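Local atomic coordinates of DinB-like Protein (Bacillus cereus ATCC 10987, PDB entry 3DI5), a protein that binds a divalent metal ion such as nickel within a DinB-family helical bundle, its biological role being uncertain. Residues A[20-32]-A[75-87]. Numbering follows the deposited sequence.
Sequences TQKMLDVLTDESL and PTSAKTIADGYRK
Leu24 packs against Ala82 and Tyr85 where helices 20-26 and 78-87 run antiparallel, their axes 8.7 Å apart at 162°. This inner side is tight: Leu24 CD1 sits 3.3 Å from Tyr85 CB, Leu24 CD2 meets Ile81 CG2, and small Ala82 lets the backbones close to 5.0 Å between Leu24 CA and Ala82 CA. With CG anti to the backbone N (chi1 -171°), Tyr85 turns a ring face to Thr20, whose CG2 makes a CH-pi contact 4.0 Å from the centroid; Gln21 OE1 lies at the ring edge. Beyond the helix end, Leu32 meets Ile81 tip to tip through their CD1 methyls.

The solvent side is polar and looser. Bent at its second torsion, Gln21 lays its amide over one face of the Arg86 guanidinium, the planes 24° apart, and its NE2 gives a nearly straight bond to Ala82 O (3.0 Å). That carbonyl also accepts from Arg86 N, on its plane's opposite face. The second amide hydrogen goes to Asp25 OD1, to which Arg86 NH2 adds a salt bridge with a long, weak hydrogen bond (3.4 Å); Asp83 pairs with Lys79 and, weakly, with Arg86. Asp29 OD1 takes a straight bond from Ala78 N (2.8 Å) in the first turn of the helix that Ser77 N-caps, and a water donates to Asp29 OD1 and accepts weakly from Lys79 N.

Inward, Ala47 of helix 43-58 touches Leu24 and Ile81; from helix 118-142, Gln129 hydrogen-bonds to Tyr85 OH and Arg133 to Thr20 OG1, which also hydrogen-bonds to Glu16 O, joining this pair to the two helices that carry the nickel-binding histidines.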
loop_
_atom_site.group_PDB
_atom_site.type_symbol
_atom_site.label_atom_id
_atom_site.label_comp_id
_atom_site.label_asym_id
_atom_site.label_seq_id
_atom_site.Cartn_x
_atom_site.Cartn_y
_atom_site.Cartn_z
ATOM N N THR A 20 7.113 -2.975 3.915
ATOM C CA THR A 20 6.500 -1.658 4.004
ATOM C C THR A 20 6.215 -1.297 5.452
ATOM O O THR A 20 6.480 -0.180 5.873
ATOM C CB THR A 20 5.212 -1.584 3.139
ATOM O OG1 THR A 20 5.556 -1.934 1.796
ATOM C CG2 THR A 20 4.608 -0.187 3.144
ATOM N N GLN A 21 5.704 -2.265 6.208
ATOM C CA GLN A 21 5.347 -2.065 7.606
ATOM C C GLN A 21 6.567 -1.736 8.463
ATOM O O GLN A 21 6.462 -0.923 9.384
ATOM C CB GLN A 21 4.645 -3.312 8.148
ATOM C CG GLN A 21 4.118 -3.184 9.576
ATOM C CD GLN A 21 2.894 -2.302 9.665
ATOM O OE1 GLN A 21 1.838 -2.645 9.144
ATOM N NE2 GLN A 21 3.017 -1.176 10.360
ATOM N N LYS A 22 7.705 -2.369 8.167
ATOM C CA LYS A 22 8.964 -2.102 8.881
ATOM C C LYS A 22 9.401 -0.649 8.707
ATOM O O LYS A 22 9.854 -0.009 9.653
ATOM C CB LYS A 22 10.098 -3.004 8.383
ATOM C CG LYS A 22 10.028 -4.456 8.824
ATOM C CD LYS A 22 11.300 -5.256 8.424
ATOM C CE LYS A 22 11.650 -5.048 6.933
ATOM N NZ LYS A 22 12.644 -6.037 6.443
HETATM N N MSE A 23 9.280 -0.144 7.479
HETATM C CA MSE A 23 9.608 1.238 7.206
HETATM C C MSE A 23 8.651 2.205 7.906
HETATM O O MSE A 23 9.086 3.130 8.594
HETATM C CB MSE A 23 9.678 1.464 5.709
HETATM C CG MSE A 23 10.890 0.779 5.134
HETATM SE SE MSE A 23 10.956 1.280 3.353
HETATM C CE MSE A 23 12.081 -0.141 2.646
ATOM N N LEU A 24 7.362 1.944 7.795
ATOM C CA LEU A 24 6.341 2.742 8.477
ATOM C C LEU A 24 6.555 2.764 9.958
ATOM O O LEU A 24 6.300 3.774 10.591
ATOM C CB LEU A 24 4.916 2.226 8.160
ATOM C CG LEU A 24 4.390 2.587 6.759
ATOM C CD1 LEU A 24 2.998 2.038 6.529
ATOM C CD2 LEU A 24 4.378 4.081 6.555
ATOM N N ASP A 25 7.031 1.649 10.516
ATOM C CA ASP A 25 7.243 1.528 11.963
ATOM C C ASP A 25 8.405 2.393 12.471
ATOM O O ASP A 25 8.460 2.711 13.654
ATOM C CB ASP A 25 7.457 0.051 12.374
ATOM C CG ASP A 25 6.153 -0.774 12.376
ATOM O OD1 ASP A 25 5.054 -0.186 12.294
ATOM O OD2 ASP A 25 6.227 -2.024 12.469
ATOM N N VAL A 26 9.316 2.779 11.580
ATOM C CA VAL A 26 10.480 3.602 11.952
ATOM C C VAL A 26 10.188 5.111 11.925
ATOM O O VAL A 26 10.947 5.910 12.473
ATOM C CB VAL A 26 11.654 3.321 10.990
ATOM C CG1 VAL A 26 12.824 4.238 11.271
ATOM C CG2 VAL A 26 12.077 1.863 11.096
ATOM N N LEU A 27 9.091 5.495 11.277
ATOM C CA LEU A 27 8.800 6.912 11.031
ATOM C C LEU A 27 8.461 7.571 12.359
ATOM O O LEU A 27 7.882 6.945 13.253
ATOM C CB LEU A 27 7.662 7.084 9.991
ATOM C CG LEU A 27 8.013 7.250 8.495
ATOM C CD1 LEU A 27 9.137 6.375 7.982
ATOM C CD2 LEU A 27 6.765 7.042 7.624
ATOM N N THR A 28 8.883 8.823 12.495
ATOM C CA THR A 28 8.575 9.636 13.657
ATOM C C THR A 28 7.645 10.733 13.183
ATOM O O THR A 28 7.544 10.983 11.976
ATOM C CB THR A 28 9.843 10.277 14.234
ATOM O OG1 THR A 28 10.428 11.135 13.244
ATOM C CG2 THR A 28 10.853 9.206 14.630
ATOM N N ASP A 29 6.979 11.377 14.138
ATOM C CA ASP A 29 6.079 12.490 13.857
ATOM C C ASP A 29 6.795 13.616 13.131
ATOM O O ASP A 29 6.252 14.195 12.195
ATOM C CB ASP A 29 5.475 13.029 15.148
ATOM C CG ASP A 29 4.487 12.067 15.783
ATOM O OD1 ASP A 29 4.239 10.980 15.221
ATOM O OD2 ASP A 29 3.946 12.403 16.853
ATOM N N GLU A 30 8.022 13.892 13.548
ATOM C CA GLU A 30 8.835 14.953 12.949
ATOM C C GLU A 30 9.159 14.666 11.498
ATOM O O GLU A 30 9.092 15.570 10.658
ATOM C CB GLU A 30 10.148 15.126 13.729
ATOM C CG GLU A 30 10.968 16.357 13.313
ATOM N N SER A 31 9.514 13.410 11.211
ATOM C CA SER A 31 9.925 12.971 9.856
ATOM C C SER A 31 8.850 13.156 8.807
ATOM O O SER A 31 9.153 13.337 7.625
ATOM C CB SER A 31 10.363 11.500 9.861
ATOM O OG SER A 31 9.279 10.624 10.126
ATOM N N LEU A 32 7.602 13.124 9.241
ATOM C CA LEU A 32 6.458 13.285 8.360
ATOM C C LEU A 32 6.482 14.605 7.602
ATOM O O LEU A 32 5.944 14.682 6.493
ATOM C CB LEU A 32 5.146 13.173 9.161
ATOM C CG LEU A 32 4.901 11.843 9.868
ATOM C CD1 LEU A 32 3.483 11.855 10.377
ATOM C CD2 LEU A 32 5.185 10.604 8.967
ATOM N N PRO A 75 -2.764 12.244 8.391
ATOM C CA PRO A 75 -2.571 12.194 9.844
ATOM C C PRO A 75 -1.298 12.879 10.327
ATOM O O PRO A 75 -0.285 12.855 9.632
ATOM C CB PRO A 75 -2.484 10.692 10.120
ATOM C CG PRO A 75 -3.277 10.088 9.063
ATOM C CD PRO A 75 -2.946 10.890 7.840
ATOM N N THR A 76 -1.341 13.457 11.528
ATOM C CA THR A 76 -0.148 14.099 12.099
ATOM C C THR A 76 0.728 13.184 12.971
ATOM O O THR A 76 1.856 13.551 13.322
ATOM C CB THR A 76 -0.490 15.394 12.852
ATOM O OG1 THR A 76 -1.417 15.136 13.910
ATOM C CG2 THR A 76 -1.094 16.407 11.870
ATOM N N SER A 77 0.240 11.984 13.280
ATOM C CA SER A 77 0.972 11.059 14.129
ATOM C C SER A 77 1.406 9.870 13.330
ATOM O O SER A 77 0.590 9.269 12.636
ATOM C CB SER A 77 0.087 10.591 15.287
ATOM O OG SER A 77 0.471 9.288 15.689
ATOM N N ALA A 78 2.687 9.514 13.415
ATOM C CA ALA A 78 3.220 8.416 12.594
ATOM C C ALA A 78 2.648 7.072 13.074
ATOM O O ALA A 78 2.589 6.097 12.312
ATOM C CB ALA A 78 4.742 8.405 12.590
ATOM N N LYS A 79 2.153 7.045 14.308
ATOM C CA LYS A 79 1.528 5.834 14.837
ATOM C C LYS A 79 0.197 5.573 14.155
ATOM O O LYS A 79 -0.140 4.426 13.892
ATOM C CB LYS A 79 1.332 5.894 16.351
ATOM C CG LYS A 79 1.361 4.508 16.976
ATOM C CD LYS A 79 1.184 4.535 18.501
ATOM C CE LYS A 79 -0.145 3.930 18.916
ATOM N NZ LYS A 79 -0.162 2.467 18.669
ATOM N N THR A 80 -0.557 6.629 13.866
ATOM C CA THR A 80 -1.784 6.481 13.080
ATOM C C THR A 80 -1.526 5.899 11.704
ATOM O O THR A 80 -2.291 5.062 11.238
ATOM C CB THR A 80 -2.549 7.803 12.939
ATOM O OG1 THR A 80 -2.841 8.307 14.240
ATOM C CG2 THR A 80 -3.871 7.585 12.211
ATOM N N ILE A 81 -0.458 6.339 11.053
ATOM C CA ILE A 81 -0.138 5.888 9.701
ATOM C C ILE A 81 0.291 4.416 9.665
ATOM O O ILE A 81 -0.261 3.611 8.912
ATOM C CB ILE A 81 0.939 6.799 9.050
ATOM C CG1 ILE A 81 0.417 8.258 8.968
ATOM C CG2 ILE A 81 1.368 6.257 7.658
ATOM C CD1 ILE A 81 1.370 9.258 8.336
ATOM N N ALA A 82 1.277 4.066 10.476
ATOM C CA ALA A 82 1.775 2.698 10.554
ATOM C C ALA A 82 0.671 1.713 10.991
ATOM O O ALA A 82 0.570 0.592 10.459
ATOM C CB ALA A 82 2.980 2.645 11.511
ATOM N N ASP A 83 -0.158 2.129 11.951
ATOM C CA ASP A 83 -1.251 1.290 12.434
ATOM C C ASP A 83 -2.359 1.151 11.403
ATOM O O ASP A 83 -2.852 0.056 11.165
ATOM C CB ASP A 83 -1.817 1.818 13.747
ATOM C CG ASP A 83 -0.871 1.585 14.921
ATOM O OD1 ASP A 83 0.328 1.269 14.687
ATOM O OD2 ASP A 83 -1.309 1.735 16.077
ATOM N N GLY A 84 -2.735 2.269 10.786
ATOM C CA GLY A 84 -3.580 2.263 9.588
ATOM C C GLY A 84 -3.169 1.259 8.529
ATOM O O GLY A 84 -4.001 0.495 8.061
ATOM N N TYR A 85 -1.900 1.258 8.139
ATOM C CA TYR A 85 -1.403 0.272 7.172
ATOM C C TYR A 85 -1.612 -1.166 7.682
ATOM O O TYR A 85 -2.069 -2.018 6.936
ATOM C CB TYR A 85 0.072 0.482 6.887
ATOM C CG TYR A 85 0.587 -0.368 5.742
ATOM C CD1 TYR A 85 0.302 -0.044 4.430
ATOM C CD2 TYR A 85 1.335 -1.507 5.983
ATOM C CE1 TYR A 85 0.778 -0.811 3.385
ATOM C CE2 TYR A 85 1.787 -2.292 4.961
ATOM C CZ TYR A 85 1.515 -1.943 3.663
ATOM O OH TYR A 85 1.990 -2.723 2.645
ATOM N N ARG A 86 -1.279 -1.421 8.944
ATOM C CA ARG A 86 -1.406 -2.758 9.511
ATOM C C ARG A 86 -2.859 -3.207 9.441
ATOM O O ARG A 86 -3.150 -4.310 8.979
ATOM C CB ARG A 86 -0.921 -2.792 10.966
ATOM C CG ARG A 86 -1.045 -4.166 11.624
ATOM C CD ARG A 86 -0.423 -4.235 13.010
ATOM N NE ARG A 86 1.009 -3.941 12.963
ATOM C CZ ARG A 86 1.585 -2.817 13.394
ATOM N NH1 ARG A 86 0.870 -1.837 13.959
ATOM N NH2 ARG A 86 2.906 -2.679 13.270
ATOM N N LYS A 87 -3.749 -2.321 9.886
ATOM C CA LYS A 87 -5.196 -2.564 9.977
ATOM C C LYS A 87 -5.806 -2.912 8.626
ATOM O O LYS A 87 -6.503 -3.931 8.495
ATOM C CB LYS A 87 -5.889 -1.304 10.517
ATOM C CG LYS A 87 -7.012 -1.530 11.491
ATOM C CD LYS A 87 -7.400 -0.207 12.158
HETATM O O HOH W 1 3.715 8.474 16.693
#